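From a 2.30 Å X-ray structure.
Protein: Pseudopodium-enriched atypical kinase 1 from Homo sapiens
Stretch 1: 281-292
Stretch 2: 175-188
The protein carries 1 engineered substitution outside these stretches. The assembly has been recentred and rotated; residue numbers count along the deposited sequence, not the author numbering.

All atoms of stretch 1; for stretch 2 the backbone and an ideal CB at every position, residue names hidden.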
# COMPACT_ATOMS: atom_id res chain seq x y z
N GLN A 281 -31.40 21.39 -11.56
CA GLN A 281 -30.84 22.34 -10.60
C GLN A 281 -29.33 22.22 -10.49
O GLN A 281 -28.65 23.21 -10.19
CB GLN A 281 -31.50 22.16 -9.23
CG GLN A 281 -32.96 22.59 -9.19
CD GLN A 281 -33.56 22.52 -7.80
OE1 GLN A 281 -33.01 21.88 -6.90
NE2 GLN A 281 -34.70 23.18 -7.61
N THR A 282 -28.78 21.03 -10.73
CA THR A 282 -27.34 20.86 -10.75
C THR A 282 -26.70 21.63 -11.90
O THR A 282 -25.58 22.14 -11.76
CB THR A 282 -26.98 19.38 -10.82
OG1 THR A 282 -27.55 18.69 -9.70
CG2 THR A 282 -25.47 19.18 -10.81
N GLY A 283 -27.39 21.74 -13.03
CA GLY A 283 -26.87 22.52 -14.14
C GLY A 283 -26.77 24.00 -13.82
O GLY A 283 -25.84 24.67 -14.28
N ILE A 284 -27.71 24.52 -13.03
CA ILE A 284 -27.62 25.90 -12.58
C ILE A 284 -26.44 26.09 -11.64
O ILE A 284 -25.75 27.11 -11.68
CB ILE A 284 -28.95 26.33 -11.93
CG1 ILE A 284 -30.08 26.32 -12.95
CG2 ILE A 284 -28.82 27.71 -11.28
CD1 ILE A 284 -31.41 26.77 -12.39
N LEU A 285 -26.19 25.09 -10.78
CA LEU A 285 -25.09 25.20 -9.83
C LEU A 285 -23.74 25.29 -10.52
O LEU A 285 -22.81 25.92 -10.00
CB LEU A 285 -25.11 24.02 -8.86
CG LEU A 285 -26.33 23.90 -7.95
CD1 LEU A 285 -26.15 22.73 -6.99
CD2 LEU A 285 -26.56 25.19 -7.18
N ILE A 286 -23.60 24.66 -11.69
CA ILE A 286 -22.34 24.71 -12.42
C ILE A 286 -21.99 26.14 -12.79
O ILE A 286 -20.84 26.58 -12.63
CB ILE A 286 -22.39 23.80 -13.66
CG1 ILE A 286 -22.50 22.34 -13.24
CG2 ILE A 286 -21.17 24.03 -14.54
CD1 ILE A 286 -22.49 21.37 -14.41
N TYR A 287 -22.97 26.90 -13.28
CA TYR A 287 -22.74 28.30 -13.59
C TYR A 287 -22.39 29.10 -12.34
O TYR A 287 -21.45 29.91 -12.36
CB TYR A 287 -23.98 28.90 -14.27
CG TYR A 287 -24.09 28.59 -15.75
CD1 TYR A 287 -24.57 27.37 -16.20
CD2 TYR A 287 -23.74 29.54 -16.70
CE1 TYR A 287 -24.68 27.09 -17.55
CE2 TYR A 287 -23.85 29.28 -18.05
CZ TYR A 287 -24.32 28.06 -18.47
OH TYR A 287 -24.42 27.80 -19.82
N GLU A 288 -23.11 28.87 -11.24
CA GLU A 288 -22.89 29.66 -10.03
C GLU A 288 -21.54 29.35 -9.40
O GLU A 288 -20.85 30.27 -8.94
CB GLU A 288 -24.03 29.41 -9.04
CG GLU A 288 -25.38 29.90 -9.53
CD GLU A 288 -26.50 29.66 -8.54
OE1 GLU A 288 -26.47 28.63 -7.84
OE2 GLU A 288 -27.42 30.51 -8.46
N MET A 289 -21.14 28.08 -9.38
CA MET A 289 -19.83 27.72 -8.85
C MET A 289 -18.70 28.29 -9.70
O MET A 289 -17.59 28.46 -9.19
CB MET A 289 -19.70 26.20 -8.75
CG MET A 289 -20.62 25.58 -7.72
SD MET A 289 -20.35 23.82 -7.51
CE MET A 289 -18.71 23.81 -6.80
N LEU A 290 -18.95 28.57 -10.98
CA LEU A 290 -17.97 29.23 -11.83
C LEU A 290 -18.11 30.75 -11.81
O LEU A 290 -17.67 31.42 -12.75
CB LEU A 290 -18.09 28.71 -13.26
CG LEU A 290 -17.77 27.22 -13.42
CD1 LEU A 290 -17.97 26.78 -14.85
CD2 LEU A 290 -16.36 26.92 -12.94
N HIS A 291 -18.72 31.30 -10.75
CA HIS A 291 -18.87 32.74 -10.56
C HIS A 291 -19.65 33.38 -11.70
O HIS A 291 -19.40 34.53 -12.08
CB HIS A 291 -17.51 33.42 -10.39
CG HIS A 291 -16.76 32.94 -9.18
ND1 HIS A 291 -15.73 32.03 -9.25
CD2 HIS A 291 -16.90 33.24 -7.87
CE1 HIS A 291 -15.27 31.79 -8.04
NE2 HIS A 291 -15.96 32.51 -7.18
N LEU A 292 -20.62 32.65 -12.24
CA LEU A 292 -21.54 33.17 -13.23
C LEU A 292 -22.94 33.23 -12.65
O LEU A 292 -23.28 32.45 -11.75
CB LEU A 292 -21.55 32.30 -14.49
CG LEU A 292 -20.19 32.06 -15.16
CD1 LEU A 292 -20.32 31.06 -16.29
CD2 LEU A 292 -19.61 33.37 -15.66
N UNK A 175 -6.63 25.23 -10.83
CA UNK A 175 -6.82 24.67 -9.49
C UNK A 175 -8.25 24.85 -9.01
O UNK A 175 -8.83 23.93 -8.43
CB UNK A 175 -5.85 25.32 -8.50
N UNK A 176 -8.83 26.03 -9.23
CA UNK A 176 -10.18 26.28 -8.72
C UNK A 176 -11.22 25.44 -9.45
O UNK A 176 -12.09 24.83 -8.82
CB UNK A 176 -10.53 27.76 -8.85
N UNK A 177 -11.15 25.39 -10.78
CA UNK A 177 -12.15 24.66 -11.54
C UNK A 177 -12.00 23.15 -11.38
O UNK A 177 -12.96 22.42 -11.65
CB UNK A 177 -12.06 25.04 -13.02
N UNK A 178 -10.84 22.67 -10.95
CA UNK A 178 -10.72 21.26 -10.59
C UNK A 178 -11.42 20.98 -9.27
O UNK A 178 -12.09 19.94 -9.12
CB UNK A 178 -9.25 20.85 -10.50
N UNK A 179 -11.28 21.88 -8.29
CA UNK A 179 -12.03 21.74 -7.04
C UNK A 179 -13.53 21.76 -7.29
O UNK A 179 -14.29 21.07 -6.59
CB UNK A 179 -11.65 22.85 -6.06
N UNK A 180 -13.98 22.54 -8.27
CA UNK A 180 -15.40 22.56 -8.61
C UNK A 180 -15.85 21.19 -9.10
O UNK A 180 -16.90 20.68 -8.69
CB UNK A 180 -15.68 23.62 -9.67
N UNK A 181 -15.05 20.55 -9.96
CA UNK A 181 -15.39 19.21 -10.42
C UNK A 181 -15.43 18.21 -9.27
O UNK A 181 -16.28 17.31 -9.24
CB UNK A 181 -14.39 18.75 -11.48
N UNK A 182 -14.52 18.36 -8.30
CA UNK A 182 -14.49 17.43 -7.17
C UNK A 182 -15.71 17.62 -6.27
O UNK A 182 -16.26 16.64 -5.76
CB UNK A 182 -13.21 17.62 -6.36
N UNK A 183 -16.14 18.86 -6.06
CA UNK A 183 -17.35 19.10 -5.28
C UNK A 183 -18.58 18.61 -6.03
O UNK A 183 -19.48 18.01 -5.44
CB UNK A 183 -17.49 20.59 -4.95
N UNK A 184 -18.65 18.87 -7.34
CA UNK A 184 -19.78 18.40 -8.13
C UNK A 184 -19.84 16.88 -8.18
O UNK A 184 -20.93 16.30 -8.21
CB UNK A 184 -19.70 18.97 -9.55
N UNK A 185 -18.68 16.22 -8.17
CA UNK A 185 -18.66 14.76 -8.16
C UNK A 185 -19.26 14.21 -6.87
O UNK A 185 -20.00 13.22 -6.90
CB UNK A 185 -17.23 14.25 -8.33
N UNK A 186 -18.94 14.83 -5.74
CA UNK A 186 -19.54 14.40 -4.47
C UNK A 186 -21.03 14.67 -4.44
O UNK A 186 -21.80 13.88 -3.89
CB UNK A 186 -18.86 15.11 -3.29
N UNK A 187 -21.47 15.78 -5.04
CA UNK A 187 -22.90 16.08 -5.11
C UNK A 187 -23.63 15.01 -5.90
O UNK A 187 -24.69 14.53 -5.49
CB UNK A 187 -23.14 17.45 -5.74
N UNK A 188 -23.09 14.63 -7.06
CA UNK A 188 -23.72 13.59 -7.86
C UNK A 188 -23.79 12.27 -7.11
O UNK A 188 -24.77 11.53 -7.23
CB UNK A 188 -22.96 13.40 -9.18

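Residues 175-188 form one continuous helix that runs nearly antiparallel to helix 281-289, at 157° between their N-to-C directions and 11.0 Å at closest approach.

Position 175 lies out of reach of stretch 1, which places no demand on it; it is L175. At 176 CA-to-CB points toward stretch 1, yet nothing lies within 5.5 Å of the ideal CB. A long side chain could cross the gap, and one ending in a donor, such as tyrosine, lysine or arginine, could meet the carbonyl of M289, to which no backbone NH of stretch 1 donates. The residue is Y176; its OH donates a hydrogen bond to M289 O at 2.6 Å, the acceptor lying near the plane of the ring. The rings of H291 and Y176 lie oblique to each other, planes at 32° and centroids 5.1 Å apart, with H291 CE1 3.2 Å from Y176 OH.

Position 177 points sideways, its ideal CB 4.7 Å from L290 CD2, so a side chain with an aliphatic base, such as glutamate, glutamine, lysine or methionine, could suit. E177 lays its CG 4.0 Å from L290 CD2, while its carboxylate is hydrogen-bonded elsewhere in the structure. Position 178 is out of reach and 179 points sideways with nothing near its ideal CB, so stretch 1 restricts neither; they are R178 and Q179.

Position 180 faces M289 and L290 closely, with its ideal CB 4.2 Å from M289 CE, which favours a compact apolar residue such as valine, alanine or isoleucine. V180 fits, its CG1 3.8 Å from M289 CE. Position 181 points away and 182 is out of reach; they hold C181 and L182.

At 183 the ideal CB is already 3.9 Å from M289 CE. Alanine would touch the methyl, and a larger apolar side chain could extend alongside it. L183 does so, with CD1 3.9 Å from M289 CE.

Position 184 points toward stretch 1 with more room, its ideal CB 5.3 Å from M289 SD, and a leucine, isoleucine or methionine could fill the space between M289 and I286. L184 reaches both: CD2 lies 3.6 Å from M289 SD, and CD1 3.8 Å from I286 CG1.

Positions 185 and 186 are out of reach; they are L185 and Q186. Position 187 points toward stretch 1 across a gap, where leucine or methionine could meet L285, and a longer side chain with a polar end is not excluded by the T282 hydroxyl. L187 brings CD2 to 3.8 Å from L285 CD1 and 4.2 Å from T282 OG1. Position 188 points sideways and tolerates many residues; C188 makes no contact, its SG 5.0 Å from T282 CG2.

Stretch 2 (175-188) LYERQVCLLLLQLC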
# COMPACT_ATOMS: atom_id res chain seq x y z
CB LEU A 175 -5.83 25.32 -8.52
CG LEU A 175 -5.84 24.80 -7.08
CD1 LEU A 175 -5.74 23.28 -7.05
CD2 LEU A 175 -4.71 25.43 -6.28
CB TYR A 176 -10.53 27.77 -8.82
CG TYR A 176 -11.96 28.04 -8.41
CD1 TYR A 176 -12.32 28.08 -7.07
CD2 TYR A 176 -12.96 28.22 -9.36
CE1 TYR A 176 -13.63 28.31 -6.69
CE2 TYR A 176 -14.27 28.45 -8.99
CZ TYR A 176 -14.60 28.50 -7.65
OH TYR A 176 -15.90 28.73 -7.27
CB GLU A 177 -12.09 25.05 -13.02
CG GLU A 177 -12.40 26.52 -13.26
CD GLU A 177 -12.75 26.84 -14.71
OE1 GLU A 177 -12.77 25.90 -15.54
OE2 GLU A 177 -13.01 28.02 -15.01
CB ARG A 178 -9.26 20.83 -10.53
CG ARG A 178 -9.07 19.35 -10.22
CD ARG A 178 -7.62 18.90 -10.33
NE ARG A 178 -7.50 17.47 -10.06
CZ ARG A 178 -7.60 16.52 -10.99
NH1 ARG A 178 -7.81 16.85 -12.26
NH2 ARG A 178 -7.48 15.24 -10.66
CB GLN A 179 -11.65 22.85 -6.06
CG GLN A 179 -10.19 22.89 -5.66
CD GLN A 179 -9.90 23.99 -4.65
OE1 GLN A 179 -10.32 23.92 -3.50
NE2 GLN A 179 -9.19 25.02 -5.09
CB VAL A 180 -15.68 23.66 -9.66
CG1 VAL A 180 -17.08 23.50 -10.24
CG2 VAL A 180 -15.52 25.03 -9.03
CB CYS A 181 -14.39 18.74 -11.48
SG CYS A 181 -14.48 19.64 -13.05
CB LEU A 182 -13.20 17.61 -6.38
CG LEU A 182 -11.97 16.90 -6.96
CD1 LEU A 182 -10.71 17.34 -6.24
CD2 LEU A 182 -12.15 15.39 -6.87
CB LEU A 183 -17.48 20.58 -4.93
CG LEU A 183 -16.39 21.15 -4.03
CD1 LEU A 183 -16.70 22.60 -3.66
CD2 LEU A 183 -16.22 20.30 -2.78
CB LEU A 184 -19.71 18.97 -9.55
CG LEU A 184 -19.96 20.48 -9.70
CD1 LEU A 184 -19.69 20.93 -11.13
CD2 LEU A 184 -21.38 20.83 -9.29
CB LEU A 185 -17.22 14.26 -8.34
CG LEU A 185 -17.04 12.75 -8.43
CD1 LEU A 185 -17.83 12.20 -9.60
CD2 LEU A 185 -15.57 12.39 -8.56
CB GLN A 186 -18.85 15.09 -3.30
CG GLN A 186 -17.36 14.80 -3.20
CD GLN A 186 -16.73 15.49 -2.01
OE1 GLN A 186 -17.05 15.21 -0.86
NE2 GLN A 186 -15.82 16.43 -2.29
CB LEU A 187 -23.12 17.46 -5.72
CG LEU A 187 -24.58 17.85 -5.98
CD1 LEU A 187 -25.37 17.87 -4.68
CD2 LEU A 187 -24.67 19.19 -6.69
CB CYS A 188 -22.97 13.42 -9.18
SG CYS A 188 -23.07 14.88 -10.26
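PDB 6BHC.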